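Local coordinates for protein protease Do-like 2, chloroplastic (Arabidopsis thaliana, PDB 4FLN) that acts as a chloroplast serine protease that makes the primary cut in the photodamaged D1 protein of plant photosystem II, at residues Cys254-Leu262 with Val279-Ala290; Ser371-Pro382 with Ile450-Asp458. All coordinates share one frame; numbering follows the deposited sequence.

Contact 1: Cys254-Leu262 with Val279-Ala290; sequences CLGVLLQKL and VLVRRVEPTSDA
V257 and V284 meet through CG2 and CG1, 3.6 Å apart, in an antiparallel pairing of strands 257-261 and 279-284, an example of a bulge absorbed without breaking a sheet. L258 faces both R282 and R283, a classic beta bulge: L258 O receives R282 N at 2.7 Å, with a C=O...N angle of 170°, and R283 N only weakly. Q260, on the same face as L258, can be followed outward: CB rests 3.6 Å from R282 CG; CG, anti to the backbone N (chi1 -176°), carries CD past R282 CD, and OE1 comes to 3.2 Å from that R282 CD. The amide and guanidinium planes stand 86° apart, with no hydrogen bond between the two groups, and NE2 bonds to V474 O of a second subunit. Beyond the strands, E285 N donates to G256 O at 2.9 Å, and in the type I turn from E285 to S288, S288 OG reaches a lone pair of E285 O at 3.0 Å. With an alanine here E285 O would probably lose its second donor, leaving less to pack against G256. L258 and Q260 bond strand 279-284 through their backbones, while the alternate residues L255, V257 and L259 point their backbone groups the other way and bond the bound peptide, as the carboxylate-binding loop and edge strand do in PDZ domains.

Contact 2: Ser371-Pro382 with Ile450-Asp458; sequences SYIIVAGLVFTP and IHHLAHLID
The ring of F380 receives L453 on one face: CD2 lies 4.1 Å from the ring centroid and 16° off the normal, a CH-pi contact in which the two side chains cross at about a right angle. F380 also meets the ring of F467, whereas the ring of Y372 is turned elsewhere, with I374 CG1 in plane at its edge, W66 meeting it edge-to-face and S497 O bonded to its hydroxyl. From the helix comes I450, whose CG1, anti to the backbone N (chi1 -167°), sends CD1 down onto the hairpin's face, over the place where the two strands are joined, 3.8 Å from I373 CG2 and 3.6 Å from F380 O. Its other branch, CG2, touches P382 CG at 3.9 Å and the CB of S371, whose OG bonds D502, at 4.0 Å. This is the case of a helix laid on a beta hairpin in the second PDZ domain of a Deg protease: strands 373-375 and 378-382, joined by a type I' turn from V375 to L378, offer one face to the helix, whose 450-458 segment runs at 37° to strand 373-375 and closer to antiparallel to strand 378-382. One turn along the helix, I373 CD1 touches A454 CB at 3.6 Å, a methyl meeting a methyl. At the hairpin's turn end, the side chains of V375 and I457 slide past each other in opposite directions, CG2 to CG1 at 4.0 Å, and F442 lies against both I457 and L453.

Overall arrangement
From the N terminus the chain first builds the two six-stranded barrels of the protease, then passes through helix 233-246 into the first PDZ region. There contact 1 closes a short loop of 16 residues that carries helix 265-271, joining edge strand 257-261 to strand 279-284 of the first PDZ sheet. Contact 2 closes a longer one of 67 residues, bringing the hairpin at 371-382 to helix 450-459 within the second PDZ region. The two stand in series, neither nested nor crossed, with centres 34 Å apart and nearest atoms about 15 Å apart. The turn at the end of segment 279-290 touches the second PDZ region, P286 on V408 and T287 on A409, within the loop that contact 2 closes.

Contact 1: Cys254-Leu262 with Val279-Ala290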
# COMPACT_ATOMS: atom_id res chain seq x y z
N CYS B 254 28.17 -30.73 11.15
CA CYS B 254 26.83 -31.07 11.62
C CYS B 254 26.75 -32.58 11.84
O CYS B 254 27.54 -33.35 11.30
CB CYS B 254 25.76 -30.62 10.63
SG CYS B 254 25.69 -31.61 9.12
N LEU B 255 25.78 -32.99 12.64
CA LEU B 255 25.61 -34.39 12.97
C LEU B 255 24.91 -35.13 11.84
O LEU B 255 24.89 -36.36 11.83
CB LEU B 255 24.79 -34.53 14.25
CG LEU B 255 24.47 -35.95 14.71
CD1 LEU B 255 25.73 -36.84 14.77
CD2 LEU B 255 23.76 -35.90 16.06
N GLY B 256 24.31 -34.37 10.92
CA GLY B 256 23.64 -34.92 9.75
C GLY B 256 22.33 -35.64 10.01
O GLY B 256 22.00 -36.62 9.34
N VAL B 257 21.55 -35.13 10.96
CA VAL B 257 20.39 -35.87 11.45
C VAL B 257 19.17 -34.96 11.69
O VAL B 257 19.32 -33.79 12.02
CB VAL B 257 20.79 -36.67 12.73
CG1 VAL B 257 19.81 -36.47 13.87
CG2 VAL B 257 20.97 -38.13 12.40
N LEU B 258 17.96 -35.51 11.52
CA LEU B 258 16.71 -34.76 11.69
C LEU B 258 15.96 -35.24 12.94
O LEU B 258 15.42 -36.35 12.95
CB LEU B 258 15.83 -34.94 10.46
CG LEU B 258 14.71 -33.96 10.07
CD1 LEU B 258 13.36 -34.67 10.00
CD2 LEU B 258 14.65 -32.77 11.00
N LEU B 259 15.91 -34.39 13.97
CA LEU B 259 15.44 -34.79 15.31
C LEU B 259 14.01 -34.39 15.69
O LEU B 259 13.50 -33.35 15.30
CB LEU B 259 16.39 -34.23 16.37
CG LEU B 259 17.85 -34.64 16.20
CD1 LEU B 259 18.73 -33.82 17.11
CD2 LEU B 259 18.00 -36.14 16.47
N GLN B 260 13.37 -35.25 16.47
CA GLN B 260 12.06 -34.93 17.02
C GLN B 260 12.16 -34.87 18.55
O GLN B 260 12.76 -35.76 19.17
CB GLN B 260 11.02 -35.96 16.57
CG GLN B 260 9.62 -35.65 17.01
CD GLN B 260 8.58 -36.64 16.48
OE1 GLN B 260 8.59 -37.02 15.30
NE2 GLN B 260 7.67 -37.06 17.36
N LYS B 261 11.59 -33.83 19.16
CA LYS B 261 11.51 -33.73 20.61
C LYS B 261 10.58 -34.81 21.18
O LYS B 261 9.57 -35.14 20.56
CB LYS B 261 11.03 -32.33 21.03
CG LYS B 261 12.09 -31.23 20.88
CD LYS B 261 11.48 -29.84 20.97
CE LYS B 261 12.40 -28.76 20.34
NZ LYS B 261 13.48 -28.23 21.24
N LEU B 262 10.92 -35.39 22.34
CA LEU B 262 9.96 -36.30 22.96
C LEU B 262 9.46 -35.68 24.25
O LEU B 262 10.02 -35.91 25.32
CB LEU B 262 10.65 -37.62 23.30
CG LEU B 262 11.64 -38.14 22.26
CD1 LEU B 262 12.53 -39.22 22.85
CD2 LEU B 262 10.91 -38.65 21.04
N VAL B 279 16.23 -37.33 22.17
CA VAL B 279 15.51 -36.84 21.02
C VAL B 279 15.47 -37.98 20.00
O VAL B 279 16.43 -38.74 19.88
CB VAL B 279 16.20 -35.58 20.47
CG1 VAL B 279 16.09 -34.47 21.47
CG2 VAL B 279 17.67 -35.85 20.20
N LEU B 280 14.35 -38.12 19.29
CA LEU B 280 14.16 -39.21 18.33
C LEU B 280 14.74 -38.87 16.94
O LEU B 280 14.54 -37.78 16.42
CB LEU B 280 12.68 -39.55 18.21
CG LEU B 280 12.22 -40.70 17.31
CD1 LEU B 280 12.89 -42.02 17.68
CD2 LEU B 280 10.71 -40.85 17.38
N VAL B 281 15.46 -39.82 16.35
CA VAL B 281 16.03 -39.59 15.04
C VAL B 281 15.00 -39.91 13.98
O VAL B 281 14.56 -41.05 13.84
CB VAL B 281 17.25 -40.50 14.82
CG1 VAL B 281 17.79 -40.34 13.39
CG2 VAL B 281 18.30 -40.18 15.85
N ARG B 282 14.56 -38.87 13.28
CA ARG B 282 13.57 -38.97 12.22
C ARG B 282 14.13 -39.24 10.83
O ARG B 282 13.52 -39.94 10.03
CB ARG B 282 12.66 -37.73 12.23
CG ARG B 282 11.84 -37.61 13.51
CD ARG B 282 10.73 -38.67 13.58
NE ARG B 282 11.26 -39.99 13.87
CZ ARG B 282 10.68 -41.13 13.51
NH1 ARG B 282 9.54 -41.10 12.84
NH2 ARG B 282 11.23 -42.29 13.82
N ARG B 283 15.27 -38.64 10.53
CA ARG B 283 15.89 -38.78 9.22
C ARG B 283 17.40 -38.57 9.35
O ARG B 283 17.86 -37.88 10.26
CB ARG B 283 15.30 -37.77 8.23
CG ARG B 283 14.80 -38.38 6.94
CD ARG B 283 13.30 -38.64 7.00
NE ARG B 283 12.93 -40.01 6.59
CZ ARG B 283 12.56 -40.36 5.37
NH1 ARG B 283 12.51 -39.46 4.39
NH2 ARG B 283 12.25 -41.62 5.12
N VAL B 284 18.15 -39.16 8.43
CA VAL B 284 19.60 -39.00 8.36
C VAL B 284 20.00 -38.54 6.96
O VAL B 284 19.37 -38.92 5.98
CB VAL B 284 20.32 -40.32 8.67
CG1 VAL B 284 20.05 -40.75 10.09
CG2 VAL B 284 19.86 -41.40 7.72
N GLU B 285 21.04 -37.73 6.88
CA GLU B 285 21.59 -37.34 5.59
C GLU B 285 22.50 -38.43 5.00
O GLU B 285 23.47 -38.85 5.61
CB GLU B 285 22.36 -36.03 5.71
CG GLU B 285 21.50 -34.79 5.61
CD GLU B 285 22.30 -33.52 5.84
OE1 GLU B 285 23.34 -33.33 5.16
OE2 GLU B 285 21.89 -32.72 6.71
N PRO B 286 22.18 -38.87 3.78
CA PRO B 286 22.92 -39.92 3.08
C PRO B 286 24.40 -39.60 2.88
O PRO B 286 25.18 -40.54 2.76
CB PRO B 286 22.23 -39.99 1.72
CG PRO B 286 20.85 -39.49 1.98
CD PRO B 286 21.02 -38.40 2.99
N THR B 287 24.79 -38.33 2.83
CA THR B 287 26.20 -38.02 2.61
C THR B 287 26.99 -37.91 3.90
O THR B 287 28.20 -37.70 3.85
CB THR B 287 26.44 -36.73 1.78
OG1 THR B 287 26.18 -35.57 2.58
CG2 THR B 287 25.59 -36.73 0.51
N SER B 288 26.32 -38.08 5.03
CA SER B 288 26.98 -37.96 6.33
C SER B 288 27.30 -39.35 6.90
O SER B 288 26.61 -40.32 6.59
CB SER B 288 26.13 -37.17 7.31
OG SER B 288 25.15 -38.00 7.91
N ASP B 289 28.38 -39.44 7.68
CA ASP B 289 28.79 -40.70 8.28
C ASP B 289 27.69 -41.32 9.14
O ASP B 289 27.65 -42.53 9.34
CB ASP B 289 30.06 -40.54 9.10
CG ASP B 289 30.47 -41.84 9.79
OD1 ASP B 289 30.56 -42.88 9.09
OD2 ASP B 289 30.70 -41.80 11.02
N ALA B 290 26.78 -40.49 9.63
CA ALA B 290 25.62 -41.04 10.30
C ALA B 290 24.91 -41.75 9.17
O ALA B 290 25.41 -41.75 8.04
CB ALA B 290 24.77 -39.93 10.84

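Contact 2: Ser371-Pro382 with Ile450-Asp458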
# COMPACT_ATOMS: atom_id res chain seq x y z
N SER B 371 28.63 -22.02 -12.59
CA SER B 371 28.88 -22.79 -13.80
C SER B 371 27.72 -22.63 -14.77
O SER B 371 26.57 -22.44 -14.37
CB SER B 371 29.04 -24.26 -13.45
OG SER B 371 29.90 -24.40 -12.34
N TYR B 372 28.04 -22.69 -16.06
CA TYR B 372 27.01 -22.73 -17.08
C TYR B 372 27.50 -23.41 -18.35
O TYR B 372 28.69 -23.37 -18.67
CB TYR B 372 26.45 -21.34 -17.36
CG TYR B 372 27.29 -20.44 -18.23
CD1 TYR B 372 27.04 -20.34 -19.59
CD2 TYR B 372 28.32 -19.68 -17.69
CE1 TYR B 372 27.80 -19.52 -20.40
CE2 TYR B 372 29.09 -18.85 -18.49
CZ TYR B 372 28.82 -18.77 -19.84
OH TYR B 372 29.58 -17.95 -20.65
N ILE B 373 26.58 -24.05 -19.06
CA ILE B 373 26.86 -24.62 -20.37
C ILE B 373 25.66 -24.40 -21.28
O ILE B 373 24.51 -24.50 -20.84
CB ILE B 373 27.26 -26.12 -20.26
CG1 ILE B 373 27.59 -26.69 -21.64
CG2 ILE B 373 26.18 -26.93 -19.57
CD1 ILE B 373 28.18 -28.09 -21.59
N ILE B 374 25.92 -24.08 -22.55
CA ILE B 374 24.86 -23.79 -23.51
C ILE B 374 24.92 -24.73 -24.71
O ILE B 374 25.94 -24.82 -25.39
CB ILE B 374 24.95 -22.34 -24.01
CG1 ILE B 374 25.09 -21.38 -22.83
CG2 ILE B 374 23.71 -21.97 -24.82
CD1 ILE B 374 25.11 -19.92 -23.23
N VAL B 375 23.83 -25.44 -24.96
CA VAL B 375 23.75 -26.33 -26.11
C VAL B 375 22.54 -25.97 -26.96
O VAL B 375 21.42 -25.95 -26.46
CB VAL B 375 23.59 -27.81 -25.69
CG1 VAL B 375 24.09 -28.71 -26.80
CG2 VAL B 375 24.35 -28.08 -24.41
N ALA B 376 22.77 -25.68 -28.23
CA ALA B 376 21.68 -25.35 -29.13
C ALA B 376 20.85 -24.19 -28.56
O ALA B 376 19.63 -24.10 -28.77
CB ALA B 376 20.82 -26.57 -29.38
N GLY B 377 21.52 -23.29 -27.85
CA GLY B 377 20.85 -22.15 -27.26
C GLY B 377 20.18 -22.51 -25.94
O GLY B 377 19.60 -21.64 -25.29
N LEU B 378 20.26 -23.78 -25.54
CA LEU B 378 19.67 -24.20 -24.27
C LEU B 378 20.67 -23.92 -23.15
O LEU B 378 21.76 -24.49 -23.10
CB LEU B 378 19.28 -25.68 -24.26
CG LEU B 378 18.31 -26.29 -25.29
CD1 LEU B 378 17.52 -27.42 -24.64
CD2 LEU B 378 17.38 -25.27 -25.91
N VAL B 379 20.28 -23.04 -22.23
CA VAL B 379 21.20 -22.56 -21.22
C VAL B 379 20.99 -23.29 -19.89
O VAL B 379 19.91 -23.23 -19.30
CB VAL B 379 21.06 -21.04 -21.03
CG1 VAL B 379 21.77 -20.58 -19.78
CG2 VAL B 379 21.59 -20.31 -22.24
N PHE B 380 22.04 -23.98 -19.45
CA PHE B 380 22.01 -24.75 -18.21
C PHE B 380 22.86 -24.14 -17.07
O PHE B 380 23.99 -23.72 -17.30
CB PHE B 380 22.47 -26.19 -18.47
CG PHE B 380 21.60 -26.95 -19.43
CD1 PHE B 380 20.35 -27.41 -19.04
CD2 PHE B 380 22.04 -27.24 -20.71
CE1 PHE B 380 19.56 -28.13 -19.91
CE2 PHE B 380 21.24 -27.95 -21.58
CZ PHE B 380 20.00 -28.39 -21.18
N THR B 381 22.31 -24.09 -15.86
CA THR B 381 23.10 -23.82 -14.66
C THR B 381 22.62 -24.68 -13.50
O THR B 381 21.50 -25.21 -13.53
CB THR B 381 22.99 -22.36 -14.18
OG1 THR B 381 21.65 -21.90 -14.36
CG2 THR B 381 23.94 -21.47 -14.91
N PRO B 382 23.47 -24.82 -12.47
CA PRO B 382 23.02 -25.48 -11.24
C PRO B 382 22.06 -24.57 -10.49
O PRO B 382 22.21 -23.35 -10.50
CB PRO B 382 24.32 -25.68 -10.46
CG PRO B 382 25.42 -25.51 -11.45
CD PRO B 382 24.90 -24.49 -12.41
N ILE B 450 26.41 -30.73 -13.26
CA ILE B 450 26.54 -30.06 -14.55
C ILE B 450 27.86 -30.35 -15.27
O ILE B 450 27.96 -30.20 -16.48
CB ILE B 450 26.31 -28.56 -14.43
CG1 ILE B 450 26.12 -27.95 -15.83
CG2 ILE B 450 27.47 -27.91 -13.69
CD1 ILE B 450 25.82 -26.48 -15.81
N HIS B 451 28.87 -30.77 -14.52
CA HIS B 451 30.15 -31.15 -15.10
C HIS B 451 29.94 -32.47 -15.84
O HIS B 451 30.45 -32.68 -16.94
CB HIS B 451 31.19 -31.33 -13.98
CG HIS B 451 32.61 -31.14 -14.42
ND1 HIS B 451 33.27 -32.06 -15.21
CD2 HIS B 451 33.50 -30.16 -14.16
CE1 HIS B 451 34.50 -31.64 -15.43
NE2 HIS B 451 34.67 -30.49 -14.80
N HIS B 452 29.17 -33.35 -15.21
CA HIS B 452 28.76 -34.61 -15.81
C HIS B 452 28.01 -34.33 -17.11
O HIS B 452 28.40 -34.82 -18.18
CB HIS B 452 27.85 -35.36 -14.83
CG HIS B 452 27.47 -36.73 -15.29
ND1 HIS B 452 26.32 -37.36 -14.87
CD2 HIS B 452 28.08 -37.59 -16.14
CE1 HIS B 452 26.24 -38.55 -15.43
NE2 HIS B 452 27.30 -38.71 -16.21
N LEU B 453 26.94 -33.54 -17.03
CA LEU B 453 26.20 -33.20 -18.24
C LEU B 453 27.15 -32.71 -19.31
O LEU B 453 27.04 -33.09 -20.48
CB LEU B 453 25.14 -32.14 -17.96
CG LEU B 453 24.38 -31.72 -19.21
CD1 LEU B 453 23.58 -32.90 -19.77
CD2 LEU B 453 23.47 -30.53 -18.92
N ALA B 454 28.09 -31.85 -18.92
CA ALA B 454 29.04 -31.26 -19.85
C ALA B 454 29.96 -32.32 -20.47
O ALA B 454 30.33 -32.24 -21.65
CB ALA B 454 29.85 -30.18 -19.16
N HIS B 455 30.33 -33.32 -19.67
CA HIS B 455 31.13 -34.43 -20.15
C HIS B 455 30.35 -35.31 -21.11
O HIS B 455 30.92 -35.92 -22.01
CB HIS B 455 31.63 -35.27 -18.99
CG HIS B 455 32.36 -36.50 -19.41
ND1 HIS B 455 31.87 -37.77 -19.21
CD2 HIS B 455 33.55 -36.66 -20.05
CE1 HIS B 455 32.72 -38.66 -19.69
NE2 HIS B 455 33.75 -38.01 -20.21
N LEU B 456 29.04 -35.39 -20.92
CA LEU B 456 28.21 -36.23 -21.76
C LEU B 456 27.97 -35.57 -23.11
O LEU B 456 27.96 -36.23 -24.14
CB LEU B 456 26.90 -36.57 -21.06
CG LEU B 456 27.08 -37.51 -19.86
CD1 LEU B 456 25.77 -37.79 -19.14
CD2 LEU B 456 27.71 -38.81 -20.31
N ILE B 457 27.80 -34.25 -23.11
CA ILE B 457 27.64 -33.52 -24.36
C ILE B 457 28.87 -33.72 -25.23
O ILE B 457 28.75 -34.02 -26.42
CB ILE B 457 27.47 -32.01 -24.12
CG1 ILE B 457 26.00 -31.68 -23.85
CG2 ILE B 457 27.92 -31.23 -25.34
CD1 ILE B 457 25.40 -32.44 -22.72
N ASP B 458 30.05 -33.56 -24.64
CA ASP B 458 31.30 -33.66 -25.39
C ASP B 458 31.60 -35.08 -25.90
O ASP B 458 32.19 -35.26 -26.96
CB ASP B 458 32.48 -33.14 -24.56
CG ASP B 458 32.29 -31.69 -24.12
OD1 ASP B 458 31.43 -30.99 -24.70
OD2 ASP B 458 33.02 -31.26 -23.21